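Local atomic coordinates of glycosyl transferase (Staphylococcus aureus, PDB entry 5TZJ), a protein that belongs to the family 2 glycosyltransferases and holds uridine-diphosphate-N-acetylglucosamine in a pocket of its Rossmann-like GT-A domain. Residues Glu32-Val37 against Lys80-Glu85; Glu177-Thr182 against Glu223-Ile228; Pro8-Glu13 against Asp40-Gln45. All blocks are in the same frame, centred on the assembly; numbering follows the deposited sequence.

Interaction 1 (Glu32-Val37 against Lys80-Glu85); sequences EFEVVV and KQAEGE
E34 reaches out from its strand to the chain just beyond a helix end, where its OE2 accepts a hydrogen bond from E83 N at 2.8 Å. The bond is almost straight (174° at the hydrogen), and the donor arrives on the syn side of OE2, somewhat tilted from the carboxylate plane. CG of E34 sits between its own backbone N and carbonyl carbon (chi1 72°) and the chain is extended beyond it, which carries the carboxylate across to the 82-84 backbone. OE2 also lies 3.4 Å from A82 CA and takes a second bond from S4 OG. OE1 forms a salt bridge with K60 NZ, which pairs with the E83 carboxylate too, so the lysine probably offsets the two negative charges lying near each other here. The carboxylate is buried, and these partners satisfy both of its oxygens.

Strand 33-39 runs parallel to strand 3-9 and to strand 59-63 in the central sheet of the Rossmann-like, GT-A type domain of family 2 glycosyltransferases. Helix 72-81 ends beside this sheet, and A82, the first residue to leave helical geometry, starts the loop into strand 86-89 of the same sheet.

Two residues along the strand from E34, V36 meets Q81, the last residue of the helix. V36 CG1, anti to the backbone N (chi1 -172°), approaches Q81 OE1 to 3.3 Å, methyl against amide oxygen, with the two side chains crossing at a slant. The Q81 chain is extended beyond CG, which brings its amide up to the strand. There OE1 accepts from a water whose oxygen lies at a short 2.5 Å, and the same water donates to V37 O at 3.1 Å.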
loop_
_atom_site.group_PDB
_atom_site.type_symbol
_atom_site.label_atom_id
_atom_site.label_comp_id
_atom_site.label_asym_id
_atom_site.label_seq_id
_atom_site.Cartn_x
_atom_site.Cartn_y
_atom_site.Cartn_z
ATOM N N GLU A 32 -25.436 9.364 -9.735
ATOM C CA GLU A 32 -25.108 8.870 -8.405
ATOM C C GLU A 32 -23.609 8.782 -8.154
ATOM O O GLU A 32 -23.197 8.310 -7.083
ATOM C CB GLU A 32 -25.762 7.506 -8.172
ATOM C CG GLU A 32 -27.232 7.636 -7.778
ATOM C CD GLU A 32 -27.395 8.516 -6.541
ATOM O OE1 GLU A 32 -28.064 9.561 -6.646
ATOM O OE2 GLU A 32 -26.818 8.174 -5.469
ATOM N N PHE A 33 -22.782 9.185 -9.109
ATOM C CA PHE A 33 -21.358 9.258 -8.816
ATOM C C PHE A 33 -20.783 10.465 -9.538
ATOM O O PHE A 33 -21.440 11.100 -10.378
ATOM C CB PHE A 33 -20.604 7.950 -9.161
ATOM C CG PHE A 33 -20.464 7.647 -10.639
ATOM C CD1 PHE A 33 -21.486 7.028 -11.333
ATOM C CD2 PHE A 33 -19.300 7.935 -11.325
ATOM C CE1 PHE A 33 -21.349 6.724 -12.681
ATOM C CE2 PHE A 33 -19.158 7.623 -12.675
ATOM C CZ PHE A 33 -20.186 7.009 -13.345
ATOM N N GLU A 34 -19.578 10.828 -9.123
ATOM C CA GLU A 34 -18.842 11.926 -9.702
ATOM C C GLU A 34 -17.424 11.435 -9.929
ATOM O O GLU A 34 -16.983 10.486 -9.269
ATOM C CB GLU A 34 -18.834 13.152 -8.780
ATOM C CG GLU A 34 -17.961 13.003 -7.524
ATOM C CD GLU A 34 -18.010 14.243 -6.651
ATOM O OE1 GLU A 34 -18.608 15.248 -7.089
ATOM O OE2 GLU A 34 -17.470 14.227 -5.526
ATOM N N VAL A 35 -16.735 12.052 -10.890
ATOM C CA VAL A 35 -15.362 11.704 -11.206
ATOM C C VAL A 35 -14.543 12.939 -10.913
ATOM O O VAL A 35 -14.773 13.987 -11.527
ATOM C CB VAL A 35 -15.198 11.264 -12.673
ATOM C CG1 VAL A 35 -13.714 10.864 -12.967
ATOM C CG2 VAL A 35 -16.150 10.167 -13.006
ATOM N N VAL A 36 -13.619 12.834 -9.965
ATOM C CA VAL A 36 -12.838 13.973 -9.506
ATOM C C VAL A 36 -11.431 13.782 -10.028
ATOM O O VAL A 36 -10.677 12.925 -9.541
ATOM C CB VAL A 36 -12.844 14.121 -7.981
ATOM C CG1 VAL A 36 -12.157 15.452 -7.578
ATOM C CG2 VAL A 36 -14.273 14.000 -7.442
ATOM N N VAL A 37 -11.094 14.575 -11.028
ATOM C CA VAL A 37 -9.820 14.502 -11.713
ATOM C C VAL A 37 -8.996 15.678 -11.233
ATOM O O VAL A 37 -9.406 16.843 -11.421
ATOM C CB VAL A 37 -10.004 14.537 -13.245
ATOM C CG1 VAL A 37 -8.609 14.574 -13.954
ATOM C CG2 VAL A 37 -10.835 13.335 -13.710
ATOM N N LYS A 80 -10.725 16.313 -0.707
ATOM C CA LYS A 80 -11.415 17.464 -0.128
ATOM C C LYS A 80 -12.619 17.893 -0.969
ATOM O O LYS A 80 -13.665 18.240 -0.413
ATOM C CB LYS A 80 -10.434 18.621 0.057
ATOM C CG LYS A 80 -9.671 18.539 1.380
ATOM C CD LYS A 80 -8.173 18.789 1.215
ATOM C CE LYS A 80 -7.416 18.521 2.532
ATOM N NZ LYS A 80 -5.977 18.121 2.349
ATOM N N GLN A 81 -12.498 17.870 -2.308
ATOM C CA GLN A 81 -13.605 18.251 -3.195
ATOM C C GLN A 81 -14.707 17.212 -3.223
ATOM O O GLN A 81 -15.846 17.534 -3.569
ATOM C CB GLN A 81 -13.111 18.468 -4.633
ATOM C CG GLN A 81 -12.126 19.634 -4.826
ATOM C CD GLN A 81 -11.369 19.586 -6.167
ATOM O OE1 GLN A 81 -11.437 18.603 -6.898
ATOM N NE2 GLN A 81 -10.636 20.661 -6.474
ATOM N N ALA A 82 -14.387 15.974 -2.868
ATOM C CA ALA A 82 -15.292 14.849 -3.044
ATOM C C ALA A 82 -16.541 14.978 -2.182
ATOM O O ALA A 82 -16.460 15.240 -0.976
ATOM C CB ALA A 82 -14.545 13.559 -2.704
ATOM N N GLU A 83 -17.695 14.731 -2.803
ATOM C CA GLU A 83 -18.981 14.762 -2.133
ATOM C C GLU A 83 -19.654 13.396 -2.027
ATOM O O GLU A 83 -20.717 13.306 -1.409
ATOM C CB GLU A 83 -19.910 15.741 -2.860
ATOM C CG GLU A 83 -19.583 17.194 -2.583
ATOM C CD GLU A 83 -20.569 18.157 -3.243
ATOM O OE1 GLU A 83 -20.414 18.425 -4.460
ATOM O OE2 GLU A 83 -21.499 18.630 -2.541
ATOM N N GLY A 84 -19.081 12.335 -2.608
ATOM C CA GLY A 84 -19.723 11.032 -2.536
ATOM C C GLY A 84 -19.678 10.439 -1.138
ATOM O O GLY A 84 -18.817 10.775 -0.326
ATOM N N GLU A 85 -20.647 9.551 -0.836
ATOM C CA GLU A 85 -20.642 8.899 0.479
ATOM C C GLU A 85 -19.403 8.009 0.656
ATOM O O GLU A 85 -18.909 7.844 1.779
ATOM C CB GLU A 85 -21.923 8.092 0.690
ATOM C CG GLU A 85 -22.152 7.672 2.151
ATOM C CD GLU A 85 -23.495 6.986 2.402
ATOM O OE1 GLU A 85 -23.962 6.209 1.535
ATOM O OE2 GLU A 85 -24.083 7.229 3.482
HETATM O O HOH W 1 -10.985 18.622 -9.380
#

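Interaction 2 (Glu177-Thr182 against Glu223-Ile228); sequences EDQLFT and EVMRLI. With UD1 (uridine-diphosphate-N-acetylglucosamine), chain C.
L180 lays its isobutyl group against V224, L227 and I228 of the facing helix. Its CG stands anti to the backbone N (chi1 176°), and the two methyls then divide their partners. CD1 lies 3.8 Å from I228 CG1, the two side chains lying alongside each other head to tail, while CD2 comes to 3.9 Å from L227 CB and also touches the end of that leucine. Nearer the backbone, L180 CB rests 4.1 Å from V224 CG1. V224 lies one turn before L227 and I228, so L180 meets the helix from CB to both methyls.

I228 reaches past L180 to the neighbouring residue. Its long branch is extended, and CD1 ends 3.7 Å from Q179 CB. Beyond that point Q179 is itself extended, and its amide meets the tip of M225. The methionine leaves its helix on the far side but doubles back through bends at chi2 and chi3, bringing CE within 3.6 Å of Q179 OE1, a contact of methyl with amide oxygen. F249 of helix 239-256 closes over both Q179 and I228.

The short helical segments run nearly parallel, 9° apart, with axes 9.3 Å from each other at closest approach. One face of helix 177-188 thus packs on helix 218-233, part of the TarS linker family region, while E177 turns the other way into the ligand pocket. Its OE1 accepts from O4' and its OE2 from O6' of uridine-diphosphate-N-acetylglucosamine, each at 2.7 Å, with R75 pairing with OE1: a helix that packs on its neighbour with one face and offers a glutamate to the N-acetylglucosamine end of a GT-A nucleotide-sugar site.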
loop_
_atom_site.group_PDB
_atom_site.type_symbol
_atom_site.label_atom_id
_atom_site.label_comp_id
_atom_site.label_asym_id
_atom_site.label_seq_id
_atom_site.Cartn_x
_atom_site.Cartn_y
_atom_site.Cartn_z
ATOM N N GLU A 177 3.534 6.160 -0.328
ATOM C CA GLU A 177 2.563 7.077 0.275
ATOM C C GLU A 177 1.233 6.371 0.563
ATOM O O GLU A 177 0.533 6.707 1.529
ATOM C CB GLU A 177 2.411 8.323 -0.651
ATOM C CG GLU A 177 1.414 8.253 -1.848
ATOM C CD GLU A 177 1.574 7.054 -2.855
ATOM O OE1 GLU A 177 0.557 6.663 -3.484
ATOM O OE2 GLU A 177 2.677 6.494 -3.045
ATOM N N ASP A 178 0.907 5.339 -0.193
ATOM C CA ASP A 178 -0.384 4.690 0.029
ATOM C C ASP A 178 -0.347 3.821 1.274
ATOM O O ASP A 178 -1.376 3.601 1.911
ATOM C CB ASP A 178 -0.764 3.865 -1.205
ATOM C CG ASP A 178 0.410 3.003 -1.745
ATOM O OD1 ASP A 178 1.580 3.133 -1.286
ATOM O OD2 ASP A 178 0.161 2.195 -2.655
ATOM N N GLN A 179 0.832 3.334 1.656
ATOM C CA GLN A 179 0.852 2.327 2.712
ATOM C C GLN A 179 0.326 2.910 4.014
ATOM O O GLN A 179 -0.460 2.261 4.715
ATOM C CB GLN A 179 2.263 1.788 2.898
ATOM C CG GLN A 179 2.708 0.965 1.656
ATOM C CD GLN A 179 3.978 0.187 1.912
ATOM O OE1 GLN A 179 4.249 -0.253 3.047
ATOM N NE2 GLN A 179 4.753 -0.019 0.863
ATOM N N LEU A 180 0.725 4.151 4.327
ATOM C CA LEU A 180 0.282 4.782 5.573
ATOM C C LEU A 180 -1.210 5.106 5.490
ATOM O O LEU A 180 -1.967 4.848 6.431
ATOM C CB LEU A 180 1.125 6.048 5.822
ATOM C CG LEU A 180 0.802 6.957 7.037
ATOM C CD1 LEU A 180 0.880 6.119 8.323
ATOM C CD2 LEU A 180 1.718 8.214 7.110
ATOM N N PHE A 181 -1.643 5.643 4.346
ATOM C CA PHE A 181 -3.043 5.993 4.132
ATOM C C PHE A 181 -3.953 4.796 4.366
ATOM O O PHE A 181 -4.927 4.870 5.122
ATOM C CB PHE A 181 -3.205 6.514 2.708
ATOM C CG PHE A 181 -4.665 6.837 2.324
ATOM C CD1 PHE A 181 -5.172 8.124 2.558
ATOM C CD2 PHE A 181 -5.469 5.895 1.725
ATOM C CE1 PHE A 181 -6.499 8.458 2.216
ATOM C CE2 PHE A 181 -6.844 6.204 1.378
ATOM C CZ PHE A 181 -7.339 7.496 1.620
ATOM N N THR A 182 -3.648 3.676 3.728
ATOM C CA THR A 182 -4.539 2.532 3.840
ATOM C C THR A 182 -4.405 1.857 5.205
ATOM O O THR A 182 -5.396 1.367 5.736
ATOM C CB THR A 182 -4.241 1.549 2.706
ATOM O OG1 THR A 182 -4.617 2.164 1.452
ATOM C CG2 THR A 182 -5.013 0.199 2.922
ATOM N N GLU A 223 10.977 6.639 6.626
ATOM C CA GLU A 223 10.145 7.496 7.462
ATOM C C GLU A 223 8.674 7.099 7.344
ATOM O O GLU A 223 7.927 7.153 8.324
ATOM C CB GLU A 223 10.327 8.984 7.057
ATOM C CG GLU A 223 9.278 9.934 7.672
ATOM C CD GLU A 223 9.458 10.092 9.174
ATOM O OE1 GLU A 223 8.597 10.708 9.831
ATOM O OE2 GLU A 223 10.468 9.583 9.729
ATOM N N VAL A 224 8.211 6.748 6.143
ATOM C CA VAL A 224 6.811 6.275 6.056
ATOM C C VAL A 224 6.647 4.963 6.835
ATOM O O VAL A 224 5.595 4.707 7.444
ATOM C CB VAL A 224 6.401 6.064 4.590
ATOM C CG1 VAL A 224 4.975 5.425 4.486
ATOM C CG2 VAL A 224 6.569 7.385 3.730
ATOM N N MET A 225 7.680 4.120 6.835
ATOM C CA MET A 225 7.562 2.859 7.600
ATOM C C MET A 225 7.470 3.138 9.109
ATOM O O MET A 225 6.616 2.562 9.808
ATOM C CB MET A 225 8.736 1.922 7.275
ATOM C CG MET A 225 8.834 1.490 5.784
ATOM S SD MET A 225 7.324 0.771 5.121
ATOM C CE MET A 225 6.742 2.106 4.023
ATOM N N ARG A 226 8.334 4.030 9.619
ATOM C CA ARG A 226 8.259 4.470 11.012
ATOM C C ARG A 226 6.878 5.035 11.356
ATOM O O ARG A 226 6.315 4.727 12.414
ATOM C CB ARG A 226 9.356 5.515 11.273
ATOM C CG ARG A 226 9.487 5.918 12.736
ATOM C CD ARG A 226 10.440 7.096 12.899
ATOM N NE ARG A 226 9.836 8.317 12.347
ATOM C CZ ARG A 226 8.844 9.007 12.928
ATOM N NH1 ARG A 226 8.375 8.617 14.114
ATOM N NH2 ARG A 226 8.360 10.129 12.336
ATOM N N LEU A 227 6.344 5.939 10.518
ATOM C CA LEU A 227 5.011 6.473 10.798
ATOM C C LEU A 227 3.980 5.359 10.913
ATOM O O LEU A 227 3.047 5.450 11.717
ATOM C CB LEU A 227 4.572 7.489 9.713
ATOM C CG LEU A 227 5.375 8.791 9.685
ATOM C CD1 LEU A 227 5.146 9.621 8.419
ATOM C CD2 LEU A 227 4.976 9.635 10.898
ATOM N N ILE A 228 4.102 4.315 10.090
ATOM C CA ILE A 228 3.174 3.186 10.175
ATOM C C ILE A 228 3.310 2.475 11.505
ATOM O O ILE A 228 2.312 2.132 12.136
ATOM C CB ILE A 228 3.374 2.217 8.992
ATOM C CG1 ILE A 228 2.796 2.839 7.717
ATOM C CG2 ILE A 228 2.556 0.913 9.182
ATOM C CD1 ILE A 228 3.300 2.090 6.458
HETATM C "C1'" UD1 C . 1.271 1.971 -7.912
HETATM C "C2'" UD1 C . -0.033 2.026 -7.127
HETATM C "C3'" UD1 C . -0.440 3.461 -7.079
HETATM C "C4'" UD1 C . 0.511 4.136 -6.154
HETATM C "C5'" UD1 C . 1.868 4.202 -6.857
HETATM C "C6'" UD1 C . 2.895 4.842 -5.969
HETATM C "C7'" UD1 C . -1.179 -0.197 -7.338
HETATM C "C8'" UD1 C . -0.226 -0.741 -6.289
HETATM N "N2'" UD1 C . -1.072 1.174 -7.768
HETATM O "O1'" UD1 C . 0.965 2.366 -9.199
HETATM O "O3'" UD1 C . -1.834 3.631 -6.694
HETATM O "O4'" UD1 C . 0.034 5.427 -5.828
HETATM O "O5'" UD1 C . 2.317 2.833 -7.236
HETATM O "O6'" UD1 C . 2.776 4.333 -4.663
HETATM O "O7'" UD1 C . -2.000 -0.884 -7.832
HETATM N N1 UD1 C . 0.611 10.701 -10.671
HETATM C C2 UD1 C . 0.400 12.106 -10.221
HETATM N N3 UD1 C . 1.562 13.036 -10.059
HETATM C C4 UD1 C . 2.904 12.534 -10.336
HETATM C C5 UD1 C . 3.114 11.112 -10.763
HETATM C C6 UD1 C . 1.953 10.203 -10.922
HETATM O O2 UD1 C . -0.687 12.485 -10.003
HETATM O O4 UD1 C . 3.827 13.271 -10.209
HETATM C C1B UD1 C . -0.530 9.825 -10.758
HETATM C C2B UD1 C . -0.584 8.910 -12.101
HETATM O "O2'" UD1 C . -1.153 9.714 -13.209
HETATM C C3B UD1 C . -1.313 7.853 -11.744
HETATM C C4B UD1 C . -1.061 7.654 -10.236
HETATM O O4B UD1 C . -0.444 8.974 -9.738
HETATM O O3B UD1 C . -2.789 8.129 -11.872
HETATM C C5B UD1 C . -0.145 6.610 -9.914
HETATM O O5B UD1 C . 1.091 6.861 -10.526
HETATM P PA UD1 C . 1.729 5.629 -11.419
HETATM O O1A UD1 C . 2.881 6.133 -12.250
HETATM O O2A UD1 C . 0.648 5.002 -12.280
HETATM O O3A UD1 C . 2.221 4.532 -10.264
HETATM P PB UD1 C . 2.088 2.883 -10.298
HETATM O O1B UD1 C . 1.688 2.327 -11.646
HETATM O O2B UD1 C . 3.524 2.486 -9.993
#

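Interaction 3 (Pro8-Glu13 against Asp40-Gln45); sequences PTYNSE and DCSTDQ. With UD1 (uridine-diphosphate-N-acetylglucosamine), chain C.
Where strand 3-9 ends, T9 O takes a hydrogen bond from D40 N, 2.7 Å long and nearly straight at 175°, and the two chains then stay together as far as E13 and Q45, with N11 and C41 both in the left-handed backbone region.

Side chains do most of the stitching beyond that bond. S42 OG accepts from N11 N at 2.6 Å and is held in turn by D39. The N11 amide reaches the same chain one residue on: OD1 receives T43 N at 2.7 Å in its carbonyl plane, with D44 N and T43 OG1 as weak further donors, while ND2 sits over one face of the Y10 ring, toward its rim.

Further along, E13 and D44 lie antiparallel, side by side, and exchange bonds with the opposing backbones. With CG of D44 between its own N and carbonyl carbon (chi1 64°), OD2 turns back to accept from E13 N at 3.1 Å; E13 OE1 accepts from Q45 N at 2.8 Å, each donor coming from above the carboxylate plane. D44 OD1 is taken by T46 at the head of the next helix. The two carboxylates lie fairly close, and these N-H groups probably ease their mutual repulsion.

At the strand end the contact opens onto uridine-diphosphate-N-acetylglucosamine. D40 OD2 accepts from uracil N3 at 2.6 Å, P8 O takes the ribose hydroxyl O3B at 2.7 Å, and Y10 CB packs beside the base. Loops following the first two strands, with an aspartate reading uracil N3, form part of the uridine pocket characteristic of GT-A glycosyltransferases.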
loop_
_atom_site.group_PDB
_atom_site.type_symbol
_atom_site.label_atom_id
_atom_site.label_comp_id
_atom_site.label_asym_id
_atom_site.label_seq_id
_atom_site.Cartn_x
_atom_site.Cartn_y
_atom_site.Cartn_z
ATOM N N PRO A 8 -5.946 10.888 -9.925
ATOM C CA PRO A 8 -4.833 11.830 -10.132
ATOM C C PRO A 8 -4.259 11.601 -11.522
ATOM O O PRO A 8 -4.057 10.457 -11.926
ATOM C CB PRO A 8 -3.822 11.451 -9.037
ATOM C CG PRO A 8 -4.067 9.844 -8.824
ATOM C CD PRO A 8 -5.595 9.684 -9.178
ATOM N N THR A 9 -3.985 12.675 -12.272
ATOM C CA THR A 9 -3.393 12.495 -13.601
ATOM C C THR A 9 -2.054 13.227 -13.724
ATOM O O THR A 9 -1.837 14.270 -13.087
ATOM C CB THR A 9 -4.335 12.991 -14.722
ATOM O OG1 THR A 9 -4.558 14.401 -14.575
ATOM C CG2 THR A 9 -5.691 12.262 -14.656
ATOM N N TYR A 10 -1.170 12.692 -14.584
ATOM C CA TYR A 10 0.134 13.326 -14.854
ATOM C C TYR A 10 0.631 12.848 -16.215
ATOM O O TYR A 10 1.125 11.726 -16.322
ATOM C CB TYR A 10 1.178 13.036 -13.784
ATOM C CG TYR A 10 2.486 13.818 -14.062
ATOM C CD1 TYR A 10 2.442 15.159 -14.475
ATOM C CD2 TYR A 10 3.735 13.211 -13.966
ATOM C CE1 TYR A 10 3.589 15.870 -14.742
ATOM C CE2 TYR A 10 4.916 13.934 -14.233
ATOM C CZ TYR A 10 4.823 15.254 -14.622
ATOM O OH TYR A 10 5.953 15.987 -14.893
ATOM N N ASN A 11 0.502 13.708 -17.245
ATOM C CA ASN A 11 0.926 13.357 -18.604
ATOM C C ASN A 11 0.348 11.998 -19.013
ATOM O O ASN A 11 1.032 11.112 -19.538
ATOM C CB ASN A 11 2.447 13.393 -18.715
ATOM C CG ASN A 11 2.987 14.827 -18.650
ATOM O OD1 ASN A 11 2.268 15.783 -18.988
ATOM N ND2 ASN A 11 4.244 14.984 -18.230
ATOM N N SER A 12 -0.957 11.867 -18.792
ATOM C CA SER A 12 -1.703 10.629 -18.956
ATOM C C SER A 12 -2.442 10.572 -20.282
ATOM O O SER A 12 -3.442 9.857 -20.389
ATOM C CB SER A 12 -2.705 10.478 -17.811
ATOM O OG SER A 12 -2.083 10.512 -16.546
ATOM N N GLU A 13 -2.002 11.342 -21.286
ATOM C CA GLU A 13 -2.841 11.493 -22.474
ATOM C C GLU A 13 -2.952 10.201 -23.284
ATOM O O GLU A 13 -3.981 9.982 -23.935
ATOM C CB GLU A 13 -2.328 12.638 -23.353
ATOM C CG GLU A 13 -1.403 12.222 -24.463
ATOM C CD GLU A 13 -0.740 13.416 -25.134
ATOM O OE1 GLU A 13 -1.345 14.514 -25.166
ATOM O OE2 GLU A 13 0.410 13.262 -25.604
ATOM N N ASP A 40 -1.826 16.752 -12.102
ATOM C CA ASP A 40 -0.591 17.183 -11.442
ATOM C C ASP A 40 0.318 17.934 -12.413
ATOM O O ASP A 40 1.488 17.576 -12.622
ATOM C CB ASP A 40 0.123 15.977 -10.838
ATOM C CG ASP A 40 0.975 16.349 -9.636
ATOM O OD1 ASP A 40 1.132 17.582 -9.390
ATOM O OD2 ASP A 40 1.507 15.411 -8.967
ATOM N N CYS A 41 -0.248 18.987 -13.008
ATOM C CA CYS A 41 0.470 19.905 -13.902
ATOM C C CYS A 41 1.027 19.176 -15.129
ATOM O O CYS A 41 2.221 19.239 -15.431
ATOM C CB CYS A 41 1.579 20.645 -13.158
ATOM S SG CYS A 41 2.033 22.202 -14.021
ATOM N N SER A 42 0.141 18.481 -15.844
ATOM C CA SER A 42 0.517 17.846 -17.101
ATOM C C SER A 42 0.911 18.886 -18.137
ATOM O O SER A 42 0.391 20.014 -18.152
ATOM C CB SER A 42 -0.642 17.003 -17.650
ATOM O OG SER A 42 -0.870 15.905 -16.765
ATOM N N THR A 43 1.844 18.497 -19.015
ATOM C CA THR A 43 2.164 19.321 -20.173
ATOM C C THR A 43 1.576 18.781 -21.466
ATOM O O THR A 43 1.742 19.417 -22.509
ATOM C CB THR A 43 3.679 19.458 -20.326
ATOM O OG1 THR A 43 4.253 18.142 -20.412
ATOM C CG2 THR A 43 4.278 20.211 -19.119
ATOM N N ASP A 44 0.901 17.636 -21.438
ATOM C CA ASP A 44 0.348 17.084 -22.658
ATOM C C ASP A 44 -1.136 17.449 -22.736
ATOM O O ASP A 44 -1.608 18.335 -22.012
ATOM C CB ASP A 44 0.616 15.574 -22.705
ATOM C CG ASP A 44 -0.084 14.807 -21.594
ATOM O OD1 ASP A 44 -0.780 15.411 -20.747
ATOM O OD2 ASP A 44 0.082 13.574 -21.561
ATOM N N GLN A 45 -1.882 16.759 -23.590
ATOM C CA GLN A 45 -3.296 17.045 -23.803
ATOM C C GLN A 45 -4.205 16.272 -22.853
ATOM O O GLN A 45 -5.393 16.079 -23.170
ATOM C CB GLN A 45 -3.683 16.757 -25.254
ATOM C CG GLN A 45 -3.076 17.726 -26.279
ATOM C CD GLN A 45 -3.591 19.153 -26.128
ATOM O OE1 GLN A 45 -3.044 19.948 -25.347
ATOM N NE2 GLN A 45 -4.668 19.480 -26.862
HETATM C "C1'" UD1 C . 1.271 1.971 -7.912
HETATM C "C2'" UD1 C . -0.033 2.026 -7.127
HETATM C "C3'" UD1 C . -0.440 3.461 -7.079
HETATM C "C4'" UD1 C . 0.511 4.136 -6.154
HETATM C "C5'" UD1 C . 1.868 4.202 -6.857
HETATM C "C6'" UD1 C . 2.895 4.842 -5.969
HETATM C "C7'" UD1 C . -1.179 -0.197 -7.338
HETATM C "C8'" UD1 C . -0.226 -0.741 -6.289
HETATM N "N2'" UD1 C . -1.072 1.174 -7.768
HETATM O "O1'" UD1 C . 0.965 2.366 -9.199
HETATM O "O3'" UD1 C . -1.834 3.631 -6.694
HETATM O "O4'" UD1 C . 0.034 5.427 -5.828
HETATM O "O5'" UD1 C . 2.317 2.833 -7.236
HETATM O "O6'" UD1 C . 2.776 4.333 -4.663
HETATM O "O7'" UD1 C . -2.000 -0.884 -7.832
HETATM N N1 UD1 C . 0.611 10.701 -10.671
HETATM C C2 UD1 C . 0.400 12.106 -10.221
HETATM N N3 UD1 C . 1.562 13.036 -10.059
HETATM C C4 UD1 C . 2.904 12.534 -10.336
HETATM C C5 UD1 C . 3.114 11.112 -10.763
HETATM C C6 UD1 C . 1.953 10.203 -10.922
HETATM O O2 UD1 C . -0.687 12.485 -10.003
HETATM O O4 UD1 C . 3.827 13.271 -10.209
HETATM C C1B UD1 C . -0.530 9.825 -10.758
HETATM C C2B UD1 C . -0.584 8.910 -12.101
HETATM O "O2'" UD1 C . -1.153 9.714 -13.209
HETATM C C3B UD1 C . -1.313 7.853 -11.744
HETATM C C4B UD1 C . -1.061 7.654 -10.236
HETATM O O4B UD1 C . -0.444 8.974 -9.738
HETATM O O3B UD1 C . -2.789 8.129 -11.872
HETATM C C5B UD1 C . -0.145 6.610 -9.914
HETATM O O5B UD1 C . 1.091 6.861 -10.526
HETATM P PA UD1 C . 1.729 5.629 -11.419
HETATM O O1A UD1 C . 2.881 6.133 -12.250
HETATM O O2A UD1 C . 0.648 5.002 -12.280
HETATM O O3A UD1 C . 2.221 4.532 -10.264
HETATM P PB UD1 C . 2.088 2.883 -10.298
HETATM O O1B UD1 C . 1.688 2.327 -11.646
HETATM O O2B UD1 C . 3.524 2.486 -9.993
#

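In the fold
From the N terminus, strand 3-9 runs into 8-13, and interaction 3 closes when the chain returns at 40-45, after helix 16-24 and strand 33-39. Interaction 1 opens within that loop, at 32-37, and closes only at 80-85, so the two cross. They meet where V37 CG1 packs 3.8 Å from T9 CG2, on neighbouring strands of one sheet: interaction 1 ties the sheet to the end of helix 72-81, interaction 3 joins the loops that leave the C-terminal ends of its strands, facing the ligand. Interaction 2 follows in series, joining helix 177-188 to helix 218-233. Its centre lies about 26 Å from that of interaction 3, yet both touch uridine-diphosphate-N-acetylglucosamine, one at the N-acetylglucosamine, the other at the uridine.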